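Putative flagellar hook-associated protein (Vibrio parahaemolyticus, PDB 3PWX) is probably a structural component of the bacterial flagellum, a flagellin-family protein that may belong to the junction between hook and filament. Local coordinates at residues A[123-128]-A[135-140]; A[73-78]-A[163-168]; A[146-151]-A[184-189]; A[84-89]-A[108-113]; A[42-47]-A[192-197]. One frame throughout, in Å; residues are numbered along the deposited sequence.

Contact 1: residues A[123-128]-A[135-140]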
# COMPACT_ATOMS: atom_id res chain seq x y z
N SER A 123 -12.59 11.22 -1.75
CA SER A 123 -11.14 11.15 -1.94
C SER A 123 -10.48 9.90 -1.34
O SER A 123 -9.26 9.88 -0.97
CB SER A 123 -10.52 12.46 -1.48
OG SER A 123 -10.52 12.45 -0.08
N ASP A 124 -11.28 8.83 -1.26
CA ASP A 124 -10.86 7.55 -0.78
C ASP A 124 -9.84 6.89 -1.69
O ASP A 124 -9.90 7.00 -2.93
CB ASP A 124 -12.08 6.64 -0.71
CG ASP A 124 -12.94 6.91 0.51
OD1 ASP A 124 -12.69 7.95 1.16
OD2 ASP A 124 -13.85 6.10 0.79
N VAL A 125 -8.95 6.11 -1.10
CA VAL A 125 -7.98 5.41 -1.92
C VAL A 125 -8.44 3.98 -2.05
O VAL A 125 -9.03 3.47 -1.15
CB VAL A 125 -6.52 5.45 -1.29
CG1 VAL A 125 -6.05 6.93 -1.28
CG2 VAL A 125 -6.53 4.91 0.09
N ARG A 126 -8.27 3.39 -3.22
CA ARG A 126 -8.31 1.97 -3.37
C ARG A 126 -6.87 1.49 -3.39
O ARG A 126 -5.90 2.25 -3.77
CB ARG A 126 -8.92 1.57 -4.71
CG ARG A 126 -10.44 1.60 -4.79
CD ARG A 126 -10.94 2.87 -5.42
NE ARG A 126 -11.47 2.71 -6.77
CZ ARG A 126 -11.02 3.40 -7.81
NH1 ARG A 126 -11.57 3.27 -9.03
NH2 ARG A 126 -10.03 4.26 -7.64
N VAL A 127 -6.73 0.22 -3.01
CA VAL A 127 -5.45 -0.47 -2.93
C VAL A 127 -5.49 -1.76 -3.74
O VAL A 127 -6.55 -2.41 -3.93
CB VAL A 127 -5.10 -0.86 -1.47
CG1 VAL A 127 -5.20 0.36 -0.55
CG2 VAL A 127 -5.96 -1.98 -0.99
N VAL A 128 -4.29 -2.16 -4.13
CA VAL A 128 -4.01 -3.43 -4.77
C VAL A 128 -2.84 -4.07 -4.05
O VAL A 128 -1.79 -3.39 -3.75
CB VAL A 128 -3.64 -3.13 -6.26
CG1 VAL A 128 -2.72 -4.17 -6.89
CG2 VAL A 128 -4.91 -3.02 -7.04
N THR A 135 0.48 -3.50 0.06
CA THR A 135 -0.48 -2.92 -0.86
C THR A 135 0.02 -1.64 -1.46
O THR A 135 0.79 -0.88 -0.85
CB THR A 135 -1.82 -2.61 -0.19
OG1 THR A 135 -1.62 -1.49 0.67
CG2 THR A 135 -2.34 -3.81 0.59
N MSE A 136 -0.41 -1.38 -2.68
CA MSE A 136 0.00 -0.12 -3.34
C MSE A 136 -1.28 0.64 -3.67
O MSE A 136 -2.27 0.00 -4.10
CB MSE A 136 0.79 -0.42 -4.59
CG MSE A 136 0.74 0.68 -5.60
SE MSE A 136 2.14 2.03 -5.14
CE MSE A 136 3.52 0.58 -4.89
N ASP A 137 -1.32 1.95 -3.41
CA ASP A 137 -2.52 2.74 -3.72
C ASP A 137 -2.62 2.89 -5.21
O ASP A 137 -1.64 3.11 -5.87
CB ASP A 137 -2.48 4.11 -3.02
CG ASP A 137 -2.44 3.99 -1.46
OD1 ASP A 137 -2.84 2.92 -0.86
OD2 ASP A 137 -2.03 5.00 -0.83
N SER A 138 -3.82 2.77 -5.76
CA SER A 138 -4.01 2.61 -7.20
C SER A 138 -4.88 3.67 -7.81
O SER A 138 -5.01 3.73 -9.06
CB SER A 138 -4.60 1.21 -7.47
OG SER A 138 -5.90 1.11 -6.90
N ASN A 139 -5.44 4.57 -7.00
CA ASN A 139 -6.19 5.66 -7.62
C ASN A 139 -5.71 7.10 -7.37
O ASN A 139 -4.94 7.34 -6.44
CB ASN A 139 -7.67 5.54 -7.29
CG ASN A 139 -7.97 5.76 -5.81
OD1 ASN A 139 -7.26 5.29 -4.89
ND2 ASN A 139 -9.07 6.48 -5.58
N MSE A 140 -6.12 8.04 -8.24
CA MSE A 140 -6.02 9.47 -7.92
C MSE A 140 -7.45 9.99 -7.80
O MSE A 140 -8.37 9.33 -8.26
CB MSE A 140 -5.25 10.28 -8.97
CG MSE A 140 -3.76 10.00 -9.08
SE MSE A 140 -2.76 10.16 -7.38
CE MSE A 140 -3.03 12.06 -7.03

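Contact 2: residues A[73-78]-A[163-168]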
# COMPACT_ATOMS: atom_id res chain seq x y z
N GLY A 73 -14.67 34.98 -29.43
CA GLY A 73 -14.10 33.74 -29.94
C GLY A 73 -13.23 33.08 -28.88
O GLY A 73 -13.13 31.86 -28.82
N MSE A 74 -12.61 33.92 -28.05
CA MSE A 74 -11.89 33.47 -26.89
C MSE A 74 -12.81 32.76 -25.92
O MSE A 74 -12.47 31.70 -25.40
CB MSE A 74 -11.25 34.65 -26.17
CG MSE A 74 -9.89 35.03 -26.67
SE MSE A 74 -9.38 36.72 -25.85
CE MSE A 74 -8.61 37.59 -27.45
N ILE A 75 -13.98 33.34 -25.70
CA ILE A 75 -14.96 32.75 -24.83
C ILE A 75 -15.32 31.30 -25.17
O ILE A 75 -15.31 30.47 -24.30
CB ILE A 75 -16.16 33.66 -24.68
CG1 ILE A 75 -15.80 34.74 -23.66
CG2 ILE A 75 -17.44 32.87 -24.31
CD1 ILE A 75 -16.67 35.97 -23.68
N THR A 76 -15.59 31.01 -26.43
CA THR A 76 -15.83 29.66 -26.91
C THR A 76 -14.65 28.71 -26.66
O THR A 76 -14.86 27.55 -26.24
CB THR A 76 -16.12 29.71 -28.43
OG1 THR A 76 -17.18 30.64 -28.66
CG2 THR A 76 -16.50 28.35 -29.01
N GLU A 77 -13.43 29.17 -26.92
CA GLU A 77 -12.27 28.32 -26.70
C GLU A 77 -12.00 28.05 -25.21
O GLU A 77 -11.58 26.93 -24.86
CB GLU A 77 -11.04 28.83 -27.44
CG GLU A 77 -11.06 28.57 -28.96
CD GLU A 77 -10.36 27.27 -29.35
OE1 GLU A 77 -10.81 26.16 -28.92
OE2 GLU A 77 -9.33 27.34 -30.08
N LEU A 78 -12.28 29.03 -24.34
CA LEU A 78 -12.24 28.79 -22.89
C LEU A 78 -13.24 27.73 -22.50
O LEU A 78 -12.85 26.72 -21.86
CB LEU A 78 -12.46 30.03 -22.05
CG LEU A 78 -11.29 31.01 -21.94
CD1 LEU A 78 -11.79 32.29 -21.26
CD2 LEU A 78 -10.03 30.43 -21.21
N ALA A 163 -17.68 35.51 -17.43
CA ALA A 163 -18.63 36.56 -17.10
C ALA A 163 -17.93 37.91 -17.20
O ALA A 163 -18.40 38.82 -17.87
CB ALA A 163 -19.18 36.32 -15.67
N GLU A 164 -16.77 38.03 -16.59
CA GLU A 164 -15.99 39.26 -16.66
C GLU A 164 -15.56 39.60 -18.11
O GLU A 164 -15.52 40.79 -18.49
CB GLU A 164 -14.81 39.14 -15.70
CG GLU A 164 -14.16 40.42 -15.26
CD GLU A 164 -15.08 41.41 -14.54
OE1 GLU A 164 -15.80 41.07 -13.58
OE2 GLU A 164 -15.03 42.58 -14.94
N PHE A 165 -15.25 38.57 -18.92
CA PHE A 165 -15.00 38.77 -20.36
C PHE A 165 -16.23 39.27 -21.13
O PHE A 165 -16.07 39.99 -22.08
CB PHE A 165 -14.47 37.51 -21.03
CG PHE A 165 -12.98 37.36 -20.93
CD1 PHE A 165 -12.30 36.52 -21.80
CD2 PHE A 165 -12.25 38.03 -19.95
CE1 PHE A 165 -10.90 36.36 -21.71
CE2 PHE A 165 -10.86 37.88 -19.85
CZ PHE A 165 -10.19 37.05 -20.73
N GLU A 166 -17.43 38.86 -20.74
CA GLU A 166 -18.62 39.27 -21.46
C GLU A 166 -19.04 40.71 -21.11
O GLU A 166 -19.35 41.51 -21.99
CB GLU A 166 -19.76 38.31 -21.17
CG GLU A 166 -19.74 37.01 -21.94
CD GLU A 166 -20.79 36.08 -21.36
OE1 GLU A 166 -20.46 34.97 -20.87
OE2 GLU A 166 -21.97 36.52 -21.35
N LYS A 167 -19.06 41.02 -19.82
CA LYS A 167 -19.37 42.36 -19.39
C LYS A 167 -18.34 42.82 -18.39
O LYS A 167 -18.54 42.66 -17.19
CB LYS A 167 -20.76 42.44 -18.76
CG LYS A 167 -21.14 43.87 -18.33
CD LYS A 167 -22.64 44.05 -18.11
CE LYS A 167 -23.02 45.52 -18.07
NZ LYS A 167 -24.50 45.70 -17.88
N PRO A 168 -17.24 43.40 -18.87
CA PRO A 168 -16.23 43.88 -17.93
C PRO A 168 -16.81 44.76 -16.82
O PRO A 168 -17.77 45.49 -17.04
CB PRO A 168 -15.28 44.68 -18.82
CG PRO A 168 -15.38 44.02 -20.16
CD PRO A 168 -16.81 43.53 -20.28

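Contact 3: residues A[146-151]-A[184-189]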
# COMPACT_ATOMS: atom_id res chain seq x y z
N LEU A 146 -8.49 18.84 -7.56
CA LEU A 146 -9.20 20.08 -7.80
C LEU A 146 -9.23 21.01 -6.57
O LEU A 146 -9.53 22.22 -6.69
CB LEU A 146 -10.63 19.78 -8.29
CG LEU A 146 -10.69 19.31 -9.75
CD1 LEU A 146 -12.13 19.16 -10.29
CD2 LEU A 146 -9.95 20.28 -10.72
N ASP A 147 -8.88 20.48 -5.41
CA ASP A 147 -8.85 21.30 -4.21
C ASP A 147 -7.66 22.27 -4.24
O ASP A 147 -6.49 21.88 -4.08
CB ASP A 147 -8.84 20.40 -2.95
CG ASP A 147 -8.42 21.14 -1.68
OD1 ASP A 147 -7.55 22.03 -1.73
OD2 ASP A 147 -8.91 20.80 -0.58
N ILE A 148 -7.97 23.53 -4.45
CA ILE A 148 -6.99 24.61 -4.35
C ILE A 148 -7.29 25.48 -3.13
O ILE A 148 -6.83 26.62 -3.05
CB ILE A 148 -6.88 25.43 -5.66
CG1 ILE A 148 -8.28 25.71 -6.23
CG2 ILE A 148 -6.11 24.66 -6.67
CD1 ILE A 148 -8.35 26.84 -7.26
N GLY A 149 -8.04 24.92 -2.19
CA GLY A 149 -8.53 25.66 -1.03
C GLY A 149 -9.90 26.21 -1.39
O GLY A 149 -10.41 25.91 -2.48
N GLY A 150 -10.48 27.01 -0.49
CA GLY A 150 -11.77 27.65 -0.74
C GLY A 150 -12.87 26.60 -0.83
O GLY A 150 -13.99 26.80 -0.36
N GLY A 151 -12.49 25.44 -1.39
CA GLY A 151 -13.39 24.47 -1.99
C GLY A 151 -13.61 24.83 -3.46
O GLY A 151 -14.19 24.02 -4.20
N ASP A 184 -2.61 28.22 -12.26
CA ASP A 184 -1.30 27.80 -11.68
C ASP A 184 -1.42 26.77 -10.56
O ASP A 184 -0.63 25.83 -10.53
CB ASP A 184 -0.41 28.98 -11.24
CG ASP A 184 -0.02 29.83 -12.41
OD1 ASP A 184 -0.24 29.37 -13.56
OD2 ASP A 184 0.51 30.95 -12.20
N ASP A 185 -2.41 26.91 -9.67
CA ASP A 185 -2.53 25.98 -8.52
C ASP A 185 -2.99 24.60 -8.97
O ASP A 185 -2.44 23.55 -8.53
CB ASP A 185 -3.49 26.51 -7.46
CG ASP A 185 -2.95 27.73 -6.77
OD1 ASP A 185 -1.69 27.90 -6.81
OD2 ASP A 185 -3.76 28.51 -6.20
N THR A 186 -3.97 24.59 -9.85
CA THR A 186 -4.46 23.31 -10.32
C THR A 186 -3.33 22.61 -11.07
O THR A 186 -3.04 21.41 -10.84
CB THR A 186 -5.78 23.45 -11.10
OG1 THR A 186 -6.70 24.13 -10.27
CG2 THR A 186 -6.40 22.10 -11.39
N MSE A 187 -2.62 23.35 -11.87
CA MSE A 187 -1.54 22.77 -12.63
C MSE A 187 -0.49 22.11 -11.73
O MSE A 187 -0.07 20.97 -11.98
CB MSE A 187 -0.90 23.83 -13.53
CG MSE A 187 0.29 23.28 -14.28
SE MSE A 187 -0.24 22.20 -15.83
CE MSE A 187 -0.65 23.78 -17.04
N ALA A 188 -0.09 22.81 -10.67
CA ALA A 188 0.79 22.21 -9.65
C ALA A 188 0.22 20.87 -9.07
O ALA A 188 0.95 19.86 -8.85
CB ALA A 188 1.03 23.21 -8.53
N ASN A 189 -1.07 20.86 -8.85
CA ASN A 189 -1.67 19.65 -8.29
C ASN A 189 -1.66 18.53 -9.35
O ASN A 189 -1.33 17.38 -9.06
CB ASN A 189 -3.11 19.94 -7.83
CG ASN A 189 -3.18 20.72 -6.53
OD1 ASN A 189 -2.20 20.94 -5.88
ND2 ASN A 189 -4.37 21.11 -6.14
O HOH W 1 -8.98 23.62 -9.06

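Contact 4: residues A[84-89]-A[108-113]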
# COMPACT_ATOMS: atom_id res chain seq x y z
N SER A 84 -13.65 19.94 -21.83
CA SER A 84 -12.62 18.92 -21.96
C SER A 84 -11.94 18.50 -20.61
O SER A 84 -11.57 17.33 -20.41
CB SER A 84 -11.63 19.42 -23.01
OG SER A 84 -10.36 18.79 -22.91
N ILE A 85 -11.78 19.44 -19.68
CA ILE A 85 -11.22 19.14 -18.37
C ILE A 85 -12.28 18.45 -17.51
O ILE A 85 -11.96 17.56 -16.74
CB ILE A 85 -10.74 20.42 -17.68
CG1 ILE A 85 -9.38 20.83 -18.21
CG2 ILE A 85 -10.67 20.27 -16.20
CD1 ILE A 85 -9.17 22.38 -18.18
N GLU A 86 -13.54 18.83 -17.69
CA GLU A 86 -14.61 18.13 -17.02
C GLU A 86 -14.70 16.69 -17.49
O GLU A 86 -14.83 15.80 -16.68
CB GLU A 86 -15.94 18.82 -17.25
CG GLU A 86 -17.16 17.94 -16.88
CD GLU A 86 -18.43 18.73 -16.97
OE1 GLU A 86 -19.06 18.96 -15.90
OE2 GLU A 86 -18.74 19.19 -18.10
N SER A 87 -14.58 16.47 -18.81
CA SER A 87 -14.55 15.12 -19.39
C SER A 87 -13.45 14.19 -18.92
O SER A 87 -13.64 12.96 -18.85
CB SER A 87 -14.39 15.19 -20.90
OG SER A 87 -15.67 15.24 -21.45
N SER A 88 -12.25 14.76 -18.74
CA SER A 88 -11.13 13.98 -18.31
C SER A 88 -11.35 13.58 -16.87
O SER A 88 -11.11 12.44 -16.54
CB SER A 88 -9.83 14.75 -18.50
OG SER A 88 -9.67 15.07 -19.90
N PHE A 89 -11.86 14.45 -16.02
CA PHE A 89 -12.00 14.01 -14.61
C PHE A 89 -13.16 13.04 -14.40
O PHE A 89 -13.27 12.46 -13.32
CB PHE A 89 -12.18 15.18 -13.67
CG PHE A 89 -10.92 15.79 -13.26
CD1 PHE A 89 -10.05 15.11 -12.43
CD2 PHE A 89 -10.58 17.06 -13.72
CE1 PHE A 89 -8.84 15.67 -12.05
CE2 PHE A 89 -9.37 17.64 -13.35
CZ PHE A 89 -8.50 16.95 -12.51
N ALA A 108 -20.28 10.08 -11.27
CA ALA A 108 -19.43 11.06 -11.96
C ALA A 108 -18.69 11.89 -10.94
O ALA A 108 -19.27 12.29 -9.96
CB ALA A 108 -20.28 11.95 -12.78
N ALA A 109 -17.41 12.16 -11.16
CA ALA A 109 -16.59 12.94 -10.19
C ALA A 109 -17.06 14.39 -10.09
O ALA A 109 -16.99 14.99 -9.00
CB ALA A 109 -15.17 12.91 -10.60
N LEU A 110 -17.54 14.92 -11.21
CA LEU A 110 -17.98 16.31 -11.32
C LEU A 110 -19.42 16.41 -11.85
O LEU A 110 -19.81 15.70 -12.78
CB LEU A 110 -17.06 17.06 -12.28
CG LEU A 110 -15.75 17.68 -11.84
CD1 LEU A 110 -14.91 17.87 -13.05
CD2 LEU A 110 -16.04 19.02 -11.24
N ASN A 111 -20.19 17.30 -11.27
CA ASN A 111 -21.57 17.53 -11.64
C ASN A 111 -21.79 19.04 -11.74
O ASN A 111 -21.33 19.79 -10.88
CB ASN A 111 -22.48 16.96 -10.56
CG ASN A 111 -23.90 16.71 -11.04
OD1 ASN A 111 -24.47 17.47 -11.83
ND2 ASN A 111 -24.50 15.63 -10.56
N LYS A 112 -22.52 19.48 -12.77
CA LYS A 112 -22.77 20.94 -13.00
C LYS A 112 -24.25 21.27 -12.91
O LYS A 112 -24.64 22.44 -13.07
CB LYS A 112 -22.18 21.44 -14.33
CG LYS A 112 -21.73 22.90 -14.23
CD LYS A 112 -21.74 23.67 -15.59
CE LYS A 112 -21.16 25.10 -15.41
NZ LYS A 112 -20.57 25.76 -16.67
N SER A 113 -25.06 20.25 -12.63
CA SER A 113 -26.52 20.38 -12.44
C SER A 113 -26.98 21.60 -11.63
O SER A 113 -28.09 22.05 -11.79
CB SER A 113 -27.06 19.14 -11.73
OG SER A 113 -27.25 18.11 -12.66

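Contact 5: residues A[42-47]-A[192-197]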
# COMPACT_ATOMS: atom_id res chain seq x y z
N THR A 42 -2.69 9.41 -18.77
CA THR A 42 -3.17 9.96 -20.05
C THR A 42 -4.19 11.03 -19.76
O THR A 42 -4.11 12.12 -20.32
CB THR A 42 -3.86 8.86 -20.88
OG1 THR A 42 -2.89 7.91 -21.34
CG2 THR A 42 -4.65 9.43 -22.07
N HIS A 43 -5.16 10.76 -18.88
CA HIS A 43 -6.22 11.76 -18.60
C HIS A 43 -5.63 12.96 -17.91
O HIS A 43 -6.02 14.12 -18.26
CB HIS A 43 -7.43 11.21 -17.83
CG HIS A 43 -8.16 10.12 -18.56
ND1 HIS A 43 -8.89 10.36 -19.71
CD2 HIS A 43 -8.24 8.79 -18.32
CE1 HIS A 43 -9.41 9.22 -20.14
NE2 HIS A 43 -9.03 8.26 -19.31
N LEU A 44 -4.67 12.73 -17.00
CA LEU A 44 -4.06 13.88 -16.37
C LEU A 44 -3.23 14.69 -17.35
O LEU A 44 -3.32 15.91 -17.33
CB LEU A 44 -3.33 13.56 -15.12
CG LEU A 44 -4.24 13.07 -13.99
CD1 LEU A 44 -3.36 12.56 -12.85
CD2 LEU A 44 -5.25 14.15 -13.54
N ASP A 45 -2.48 14.03 -18.24
CA ASP A 45 -1.73 14.72 -19.26
C ASP A 45 -2.64 15.66 -20.03
O ASP A 45 -2.34 16.85 -20.18
CB ASP A 45 -1.06 13.75 -20.22
CG ASP A 45 0.03 14.42 -21.01
OD1 ASP A 45 0.96 15.01 -20.40
OD2 ASP A 45 -0.05 14.43 -22.25
N SER A 46 -3.78 15.13 -20.47
CA SER A 46 -4.77 15.93 -21.20
C SER A 46 -5.38 17.10 -20.40
O SER A 46 -5.54 18.18 -20.96
CB SER A 46 -5.87 15.02 -21.75
OG SER A 46 -7.00 15.76 -22.14
N VAL A 47 -5.69 16.87 -19.10
CA VAL A 47 -6.10 17.94 -18.20
C VAL A 47 -5.01 18.99 -18.17
O VAL A 47 -5.32 20.14 -18.21
CB VAL A 47 -6.39 17.46 -16.74
CG1 VAL A 47 -6.61 18.63 -15.78
CG2 VAL A 47 -7.62 16.54 -16.69
N GLY A 192 1.80 17.35 -9.74
CA GLY A 192 2.23 16.63 -8.53
C GLY A 192 1.68 15.21 -8.52
O GLY A 192 2.39 14.25 -8.16
N ALA A 193 0.44 15.05 -8.92
CA ALA A 193 -0.20 13.74 -9.13
C ALA A 193 0.53 12.82 -10.06
O ALA A 193 0.63 11.63 -9.79
CB ALA A 193 -1.59 13.97 -9.73
N MSE A 194 0.99 13.36 -11.20
CA MSE A 194 1.63 12.57 -12.25
C MSE A 194 3.03 12.21 -11.81
O MSE A 194 3.55 11.14 -12.15
CB MSE A 194 1.67 13.41 -13.56
CG MSE A 194 0.36 13.47 -14.39
SE MSE A 194 0.48 14.80 -15.86
CE MSE A 194 1.11 13.55 -17.26
N THR A 195 3.68 13.12 -11.08
CA THR A 195 4.95 12.78 -10.44
C THR A 195 4.69 11.66 -9.43
O THR A 195 5.47 10.72 -9.32
CB THR A 195 5.52 13.99 -9.73
OG1 THR A 195 5.93 14.96 -10.71
CG2 THR A 195 6.72 13.61 -8.95
N GLU A 196 3.57 11.73 -8.71
CA GLU A 196 3.29 10.71 -7.73
C GLU A 196 3.01 9.40 -8.46
O GLU A 196 3.53 8.38 -8.09
CB GLU A 196 2.16 11.11 -6.81
CG GLU A 196 2.15 10.29 -5.55
CD GLU A 196 0.83 10.34 -4.78
OE1 GLU A 196 0.21 11.42 -4.70
OE2 GLU A 196 0.45 9.26 -4.22
N ILE A 197 2.26 9.41 -9.54
CA ILE A 197 2.12 8.19 -10.30
C ILE A 197 3.43 7.60 -10.82
O ILE A 197 3.64 6.38 -10.80
CB ILE A 197 1.16 8.37 -11.44
CG1 ILE A 197 -0.28 8.24 -10.96
CG2 ILE A 197 1.46 7.36 -12.55
CD1 ILE A 197 -1.28 9.12 -11.70

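Contact 1: residues A[123-128]-A[135-140]
Asn139 reaches across to Asp124 and Arg126 with both ends of its amide. Its chi1 of 67° puts CG between the backbone N and the carbonyl carbon, the crowded position. From there ND2 gives Asp124 O an almost straight bond of 2.8 Å (179° at the hydrogen), in the planes of both the amide and the carbonyl. OD1 accepts from Arg126 N at 2.7 Å, but here the donor stands 52° above the carbonyl plane. One side chain thus serves two backbone groups.

Arg126 O is gripped by Ser138 N at 2.9 Å and, weakly, by Ser138 OG, which also stands between its own backbone N and carbonyl carbon (chi1 65°). Beyond it the beta hairpin 127-131/134-137 begins. Val127 and Asp137 form a non-hydrogen-bonded pair whose side chains cross obliquely, with Val127 CG1 3.5 Å from Asp137 OD1. Val128 and Met136 form the hydrogen-bonded pair, through Val128 N to Met136 O (3.0 Å) and Met136 N to Val128 O (2.7 Å). Their side chains lie on the other face, where both touch Leu33 of helix 7-61. Thr135 and Met136 also pair with a strand of the second subunit, so the sheet continues across the interface.

The pairing therefore runs on past the regular strands, first through Ser138 N and then through the Asn139 amide, which satisfies Asp124 O and Arg126 N much as peptide groups would.

Contact 2: residues A[73-78]-A[163-168]
The Phe165 ring is the flat group here, approached by three side chains of helix 71-89. Ile75 CG1 lies at the ring's edge, near its plane, while Leu78 CD1 and the selenium of Met74 come in obliquely. The latter two meet the same ring atom: Leu78 CD1 is 4.2 Å from Phe165 CE1, and Met74 SE is 4.4 Å from it. The leucine crosses the aromatic side chain at about a right angle.

Closer packing occurs at the root of the phenylalanine. Ile75 CD1 sits 3.8 Å from Phe165 CB, the two side chains sliding past each other in opposite directions. The CD1 methyl is carried outward because it stands nearly anti to CA (chi2 162°), and it also meets Glu166 CG at 3.7 Å. That glutamate crosses Ile75 at about a right angle and offers only aliphatic carbon to it, its chain running on extended toward the carboxylate. No hydrogen bond joins 73-78 to 163-168, and the contact, 203 Å² in all, is apolar.

It falls on the last turn of helix 154-166, with Lys167 the first residue to leave helical backbone angles. Helix 7-61 lies next to the other partner: Met74 and Leu78 both touch Ile57, and Leu78 touches Met54 as well. Glu164 packs on Phe172 and Glu175 of helix 172-223, so four helices gather at this end of the molecule.

Contact 3: residues A[146-151]-A[184-189]
An Asx turn starts in the connection between helices 142-145 and 154-166, and the residues around it, Leu146 to Ile148, rest on Asp185, Thr186 and Asn189 of helix 172-223. In the turn Asp147 OD1 accepts from Gly149 N at 3.0 Å, the donor coming from above the carboxylate plane. Gly149 has backbone angles at which a CB would strike the preceding carbonyl oxygen, so glycine suits the path the chain takes here.

Ile148 makes the closest touch, through its CG2 methyl. CG1 stands between the backbone N and the carbonyl carbon (chi1 43°), leaving CG2 anti to the carbonyl carbon, and this methyl meets Asp185 CB at a close 3.3 Å. It also lies 3.7 Å from Thr186 OG1. On the other branch of the threonine, Thr186 CG2 is 4.0 Å from Leu146 CD2.

The polar links are slender. One water donates to Leu146 O at 2.8 Å and pairs with Thr186 OG1 at 2.6 Å; the hydroxyl is also bonded to Ala182 O in its own helix. Asn189 ND2 makes a weak, bent bond to Asp147 O (3.1 Å, 125°), its stronger partner being Ile145 O.

Thr186 also touches Leu51, so this turn of helix 172-223 has helix 7-61 as a second neighbour besides residues 146-148.

Contact 4: residues A[84-89]-A[108-113]
Leu110 CD1 packs on helix 71-89, touching Phe89 CB at 3.9 Å and Glu86 CA at 4.0 Å. The leucine belongs to the short antiparallel hairpin 110-111/118-119, so the contact is a strand laid on the last turns of a helix. CG of Leu110 is anti to the carbonyl carbon (chi1 -85°), and CD1 beyond it approaches the Phe89 ring obliquely. One residue earlier, Ala109 CB sits 3.3 Å from Phe89 O, a methyl brought up to a backbone carbonyl.

The outer member of the first shell is Glu86, whose chain extends toward the strand until OE1 comes within 4.3 Å of Lys112 CB. The charges do not meet: Glu86 OE2 and Lys112 NZ stay 7.0 Å apart, and the ammonium makes its salt bridge with Asp159. No hydrogen bond runs directly between 84-89 and 108-113.

What positions these groups lies one shell out. Asn90 OD1 accepts from Leu110 N, linking the strand to the residue that follows Phe89, while backbone bonds from Ala109 to Glu120 and Gly121 and from Asn111 to Val118 hold it to its hairpin partner. The Phe89 ring is set among Val47 of helix 7-61, Ala142 and Ile145 of helix 142-145, and Leu146.

Where the strand turns away, Asn111 forms an Asx turn: its OD1 accepts from Ser113 N at 3.0 Å with 156° at the hydrogen, and Ser113 OG adds a weak bond to the same oxygen.

Contact 5: residues A[42-47]-A[192-197]
Leu44 and Met194 mark the closest backbone approach of two antiparallel helical segments, 7.1 Å between their CA atoms, with axes 10.2 Å apart and N-to-C directions at 155°. These two side chains slide past each other in opposite directions, Leu44 CB lying 3.8 Å from Met194 CG. Leu44 then reaches on toward the second helix, where its CD1 methyl meets Ala193 CB at 3.9 Å and Ile197 CD1 at 4.2 Å. It thus rests on residues from two successive turns.

Met194, a selenomethionine, goes the other way. The chain is straight as far as SE, then bends (chi3 92°) and lays its end over the backbone of the first helix. The selenium lies 3.9 Å from Asp45 N, and the CE methyl is 3.7 Å from Asp45 CA. That methyl also comes to 3.5 Å from Asp45 OD1, a carbon beside a carboxylate oxygen.

The two segments belong to the longest helices of the chain, 7-61 and 172-223, which run side by side in opposite directions. Pairing of N- and C-terminal helices is a familiar feature of flagellin-family proteins, and a coiled coil is predicted for residues 16-43, ending within this segment of the first helix. No hydrogen bond crosses between the segments; Leu44, Ala193 and Ile197 are buried, while Asp45 lies at the exposed margin.

Met140 covers Ala193 and Ile197 from the region after the hairpin. On the same helix Glu196 OE2 forms a salt bridge with Arg200 and a long, weak ion pair with Lys132 of the second subunit.

Starting from the N terminus, helix 7-61 opens contact 5, whose loop closes on helix 172-223 and encloses all the others. Contact 2 opens next, on helix 71-89, and closes on helix 154-166. Within its loop contact 4 ties the end of helix 71-89 to the first hairpin, and contact 1 follows in series, zipping up the second. Contact 3 starts inside the loop of contact 2 but closes beyond it, so those two cross. Contact 4 touches contacts 3 and 5, and contact 1 touches contact 5 through Met140. Contact 2 lies toward the far end, its centre about 39 Å from that of contact 1, and shares helix 71-89 with contact 4.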